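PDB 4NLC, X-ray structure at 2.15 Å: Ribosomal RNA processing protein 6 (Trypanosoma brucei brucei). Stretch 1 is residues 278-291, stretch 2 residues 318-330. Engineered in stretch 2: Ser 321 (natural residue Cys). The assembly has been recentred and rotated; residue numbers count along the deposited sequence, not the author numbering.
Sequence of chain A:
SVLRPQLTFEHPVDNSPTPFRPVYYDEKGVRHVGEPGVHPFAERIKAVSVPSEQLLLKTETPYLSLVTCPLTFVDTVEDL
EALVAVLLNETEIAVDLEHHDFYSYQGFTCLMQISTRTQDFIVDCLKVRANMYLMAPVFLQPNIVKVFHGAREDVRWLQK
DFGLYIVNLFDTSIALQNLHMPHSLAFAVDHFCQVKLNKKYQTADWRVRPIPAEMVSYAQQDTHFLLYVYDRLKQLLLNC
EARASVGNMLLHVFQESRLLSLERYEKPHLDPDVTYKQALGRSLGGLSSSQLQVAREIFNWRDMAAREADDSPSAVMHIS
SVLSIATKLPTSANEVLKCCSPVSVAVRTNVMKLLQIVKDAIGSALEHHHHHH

Stretch 1, residues 278-291: QALGRSLGGLSSSQ
Stretch 2 (318-330) HISSVLSIATKLP

Stretch 1 enters as the last turn of a helix (278-280), which Gly 281 leaves at phi/psi 33/-124. A 3-10 segment (282-284) follows, then a type II turn from Leu 284 to Leu 287, with Gly 285 at -76/146 and Gly 286 at 88/7. A new helix begins at Ser 289 and runs on past Gln 291, with Ser 288 as its N-cap: Ser 290 N donates a weak bond to Ser 288 OG (3.3 Å). Stretch 2 is a helix over 319-328. His 318 caps it, ND1 accepting from Ser 320 N at 3.0 Å and 168°, and Leu 329 ends it at 48/63.

Both stretches advance in the same sense. CA-CA distances are 7.4 Å for Leu 280-Ile 319, 7.5 Å for Ser 283-Leu 323 and 4.8 Å for Gln 291-Ala 326. The contact buries 534 Å², both sides summed.

At the wider end, apolar side chains fill the gap. Leu 280 (m, t) points its CA-to-CB bond sideways, yet its end reaches stretch 2: CD2 lies 3.8 Å from both Ile 319 CG1 and Leu 323 CD1, and CD1 lies 4.0 Å from Val 322 CG1. Ile 319 (t, p) also meets Ala 279, CD1 to CB 3.8 Å. Leu 323, with chi1 between wells at -145° and chi2 85°, sets CD1 3.3 Å from Ser 283 O and 4.1 Å from Leu 284 CD2. Farther along, Leu 287 CD2 packs 3.6 Å from Thr 327 CG2.

Gln 291 (m, t, chi3 -55°) supplies the polar link. Its NE2 donates to Thr 327 O at 2.8 Å and 131°, while its OE1 accepts from Ser 288 N at 2.9 Å and 172°. The amide thus joins the two stretches while bracing its own helix start. Gln 291 CG lies 3.2 Å from Ala 326 O and 4.0 Å from Leu 329 CD1.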

# COMPACT_ATOMS: atom_id res chain seq x y z
N GLN A 278 21.05 8.35 -1.72
CA GLN A 278 20.24 7.30 -2.35
C GLN A 278 19.25 7.86 -3.36
O GLN A 278 18.94 7.20 -4.35
CB GLN A 278 19.50 6.49 -1.27
CG GLN A 278 20.40 5.56 -0.46
CD GLN A 278 19.76 5.02 0.80
OE1 GLN A 278 18.83 5.59 1.37
NE2 GLN A 278 20.32 3.93 1.31
N ALA A 279 18.77 9.09 -3.12
CA ALA A 279 17.80 9.77 -3.97
C ALA A 279 18.43 10.65 -5.04
O ALA A 279 17.85 10.80 -6.12
CB ALA A 279 16.85 10.58 -3.11
N LEU A 280 19.61 11.24 -4.75
CA LEU A 280 20.27 12.13 -5.71
C LEU A 280 21.31 11.41 -6.56
O LEU A 280 21.68 11.94 -7.61
CB LEU A 280 20.85 13.39 -5.03
CG LEU A 280 19.82 14.35 -4.38
CD1 LEU A 280 20.48 15.33 -3.45
CD2 LEU A 280 18.99 15.09 -5.42
N GLY A 281 21.74 10.22 -6.13
CA GLY A 281 22.72 9.36 -6.81
C GLY A 281 23.81 10.06 -7.61
O GLY A 281 24.52 10.92 -7.08
N ARG A 282 23.90 9.71 -8.91
CA ARG A 282 24.88 10.23 -9.87
C ARG A 282 24.82 11.74 -10.08
O ARG A 282 25.85 12.35 -10.38
CB ARG A 282 24.79 9.49 -11.22
CG ARG A 282 23.47 9.63 -12.01
CD ARG A 282 23.37 8.63 -13.16
NE ARG A 282 24.31 8.92 -14.25
CZ ARG A 282 24.64 8.06 -15.21
NH1 ARG A 282 24.11 6.84 -15.23
NH2 ARG A 282 25.50 8.41 -16.15
N SER A 283 23.63 12.35 -9.87
CA SER A 283 23.39 13.80 -9.99
C SER A 283 24.20 14.65 -9.00
O SER A 283 24.18 15.88 -9.11
CB SER A 283 21.90 14.10 -9.90
OG SER A 283 21.23 13.72 -11.10
N LEU A 284 24.93 14.02 -8.05
CA LEU A 284 25.79 14.69 -7.06
C LEU A 284 27.23 14.91 -7.57
O LEU A 284 28.02 15.58 -6.92
CB LEU A 284 25.80 13.98 -5.70
CG LEU A 284 24.51 14.06 -4.87
CD1 LEU A 284 24.68 13.34 -3.54
CD2 LEU A 284 24.07 15.50 -4.67
N GLY A 285 27.54 14.35 -8.74
CA GLY A 285 28.83 14.56 -9.40
C GLY A 285 28.85 15.94 -10.02
O GLY A 285 27.80 16.43 -10.47
N GLY A 286 30.02 16.57 -10.03
CA GLY A 286 30.22 17.91 -10.57
C GLY A 286 29.96 19.01 -9.55
O GLY A 286 30.00 20.19 -9.89
N LEU A 287 29.72 18.63 -8.27
CA LEU A 287 29.45 19.58 -7.20
C LEU A 287 30.66 19.88 -6.31
O LEU A 287 31.43 18.99 -5.96
CB LEU A 287 28.24 19.11 -6.34
CG LEU A 287 26.84 19.07 -7.03
CD1 LEU A 287 25.73 18.86 -6.00
CD2 LEU A 287 26.57 20.35 -7.82
N SER A 288 30.78 21.13 -5.89
CA SER A 288 31.82 21.55 -4.96
C SER A 288 31.36 21.09 -3.56
O SER A 288 30.22 20.64 -3.43
CB SER A 288 31.95 23.07 -5.00
OG SER A 288 30.94 23.69 -4.22
N SER A 289 32.24 21.20 -2.53
CA SER A 289 31.87 20.78 -1.17
C SER A 289 30.71 21.60 -0.61
O SER A 289 29.89 21.06 0.12
CB SER A 289 33.07 20.81 -0.23
OG SER A 289 33.67 22.09 -0.16
N SER A 290 30.61 22.88 -0.99
CA SER A 290 29.52 23.71 -0.48
C SER A 290 28.19 23.40 -1.17
O SER A 290 27.14 23.55 -0.55
CB SER A 290 29.86 25.19 -0.59
OG SER A 290 30.05 25.53 -1.95
N GLN A 291 28.24 22.92 -2.42
CA GLN A 291 27.05 22.54 -3.18
C GLN A 291 26.54 21.20 -2.67
O GLN A 291 25.34 20.96 -2.66
CB GLN A 291 27.36 22.48 -4.68
CG GLN A 291 27.64 23.87 -5.27
CD GLN A 291 28.10 23.81 -6.69
OE1 GLN A 291 29.07 23.13 -7.03
NE2 GLN A 291 27.48 24.60 -7.53
N HIS A 318 10.15 18.87 -6.19
CA HIS A 318 10.67 17.82 -7.08
C HIS A 318 12.17 17.58 -6.78
O HIS A 318 12.86 18.49 -6.35
CB HIS A 318 10.46 18.19 -8.56
CG HIS A 318 10.73 17.06 -9.50
ND1 HIS A 318 12.02 16.76 -9.93
CD2 HIS A 318 9.87 16.19 -10.07
CE1 HIS A 318 11.90 15.73 -10.75
NE2 HIS A 318 10.62 15.35 -10.87
N ILE A 319 12.64 16.35 -6.95
CA ILE A 319 14.03 15.97 -6.69
C ILE A 319 15.05 16.86 -7.45
O ILE A 319 16.10 17.19 -6.89
CB ILE A 319 14.22 14.43 -6.95
CG1 ILE A 319 15.52 13.88 -6.34
CG2 ILE A 319 14.10 14.07 -8.43
CD1 ILE A 319 15.50 13.67 -4.86
N SER A 320 14.73 17.27 -8.70
CA SER A 320 15.57 18.11 -9.55
C SER A 320 15.70 19.49 -8.96
O SER A 320 16.75 20.09 -9.10
CB SER A 320 15.01 18.19 -10.98
OG SER A 320 13.70 18.71 -11.01
N SER A 321 14.65 19.98 -8.27
CA SER A 321 14.62 21.27 -7.57
C SER A 321 15.63 21.32 -6.44
O SER A 321 16.21 22.37 -6.19
CB SER A 321 13.23 21.61 -7.06
OG SER A 321 12.36 21.92 -8.14
N VAL A 322 15.86 20.17 -5.76
CA VAL A 322 16.84 20.01 -4.69
C VAL A 322 18.22 20.23 -5.33
O VAL A 322 19.02 21.03 -4.81
CB VAL A 322 16.73 18.61 -4.03
CG1 VAL A 322 17.90 18.35 -3.08
CG2 VAL A 322 15.40 18.46 -3.30
N LEU A 323 18.47 19.56 -6.47
CA LEU A 323 19.71 19.69 -7.20
C LEU A 323 19.90 21.07 -7.76
O LEU A 323 21.00 21.60 -7.67
CB LEU A 323 19.84 18.64 -8.29
CG LEU A 323 21.27 18.14 -8.49
CD1 LEU A 323 21.58 17.00 -7.50
CD2 LEU A 323 21.49 17.72 -9.93
N SER A 324 18.82 21.70 -8.23
CA SER A 324 18.85 23.06 -8.77
C SER A 324 19.32 24.08 -7.73
O SER A 324 20.11 24.95 -8.06
CB SER A 324 17.48 23.44 -9.30
OG SER A 324 17.62 24.56 -10.15
N ILE A 325 18.84 23.97 -6.48
CA ILE A 325 19.21 24.88 -5.40
C ILE A 325 20.69 24.68 -5.09
O ILE A 325 21.44 25.65 -5.06
CB ILE A 325 18.30 24.72 -4.14
CG1 ILE A 325 16.86 25.18 -4.44
CG2 ILE A 325 18.89 25.46 -2.92
CD1 ILE A 325 15.87 24.95 -3.32
N ALA A 326 21.10 23.41 -4.91
CA ALA A 326 22.48 23.01 -4.64
C ALA A 326 23.45 23.56 -5.70
O ALA A 326 24.47 24.13 -5.34
CB ALA A 326 22.56 21.49 -4.58
N THR A 327 23.11 23.44 -6.99
CA THR A 327 23.96 23.84 -8.12
C THR A 327 24.02 25.34 -8.30
O THR A 327 25.11 25.91 -8.27
CB THR A 327 23.53 23.12 -9.42
OG1 THR A 327 22.20 23.49 -9.72
CG2 THR A 327 23.59 21.60 -9.31
N LYS A 328 22.84 25.99 -8.42
CA LYS A 328 22.73 27.43 -8.64
C LYS A 328 23.02 28.31 -7.42
O LYS A 328 23.31 29.49 -7.61
CB LYS A 328 21.34 27.78 -9.23
CG LYS A 328 21.10 27.25 -10.65
CD LYS A 328 19.62 27.37 -11.01
CE LYS A 328 19.33 27.18 -12.49
NZ LYS A 328 17.91 27.50 -12.82
N LEU A 329 22.90 27.75 -6.18
CA LEU A 329 23.06 28.48 -4.90
C LEU A 329 22.26 29.82 -4.87
O LEU A 329 22.87 30.89 -4.79
CB LEU A 329 24.56 28.67 -4.52
CG LEU A 329 25.40 27.39 -4.32
CD1 LEU A 329 26.90 27.70 -4.26
CD2 LEU A 329 24.99 26.62 -3.06
N PRO A 330 20.90 29.79 -4.97
CA PRO A 330 20.11 31.04 -4.96
C PRO A 330 20.27 31.90 -3.70
O PRO A 330 20.22 31.36 -2.60
CB PRO A 330 18.68 30.52 -5.10
CG PRO A 330 18.72 29.14 -4.56
CD PRO A 330 20.00 28.62 -5.09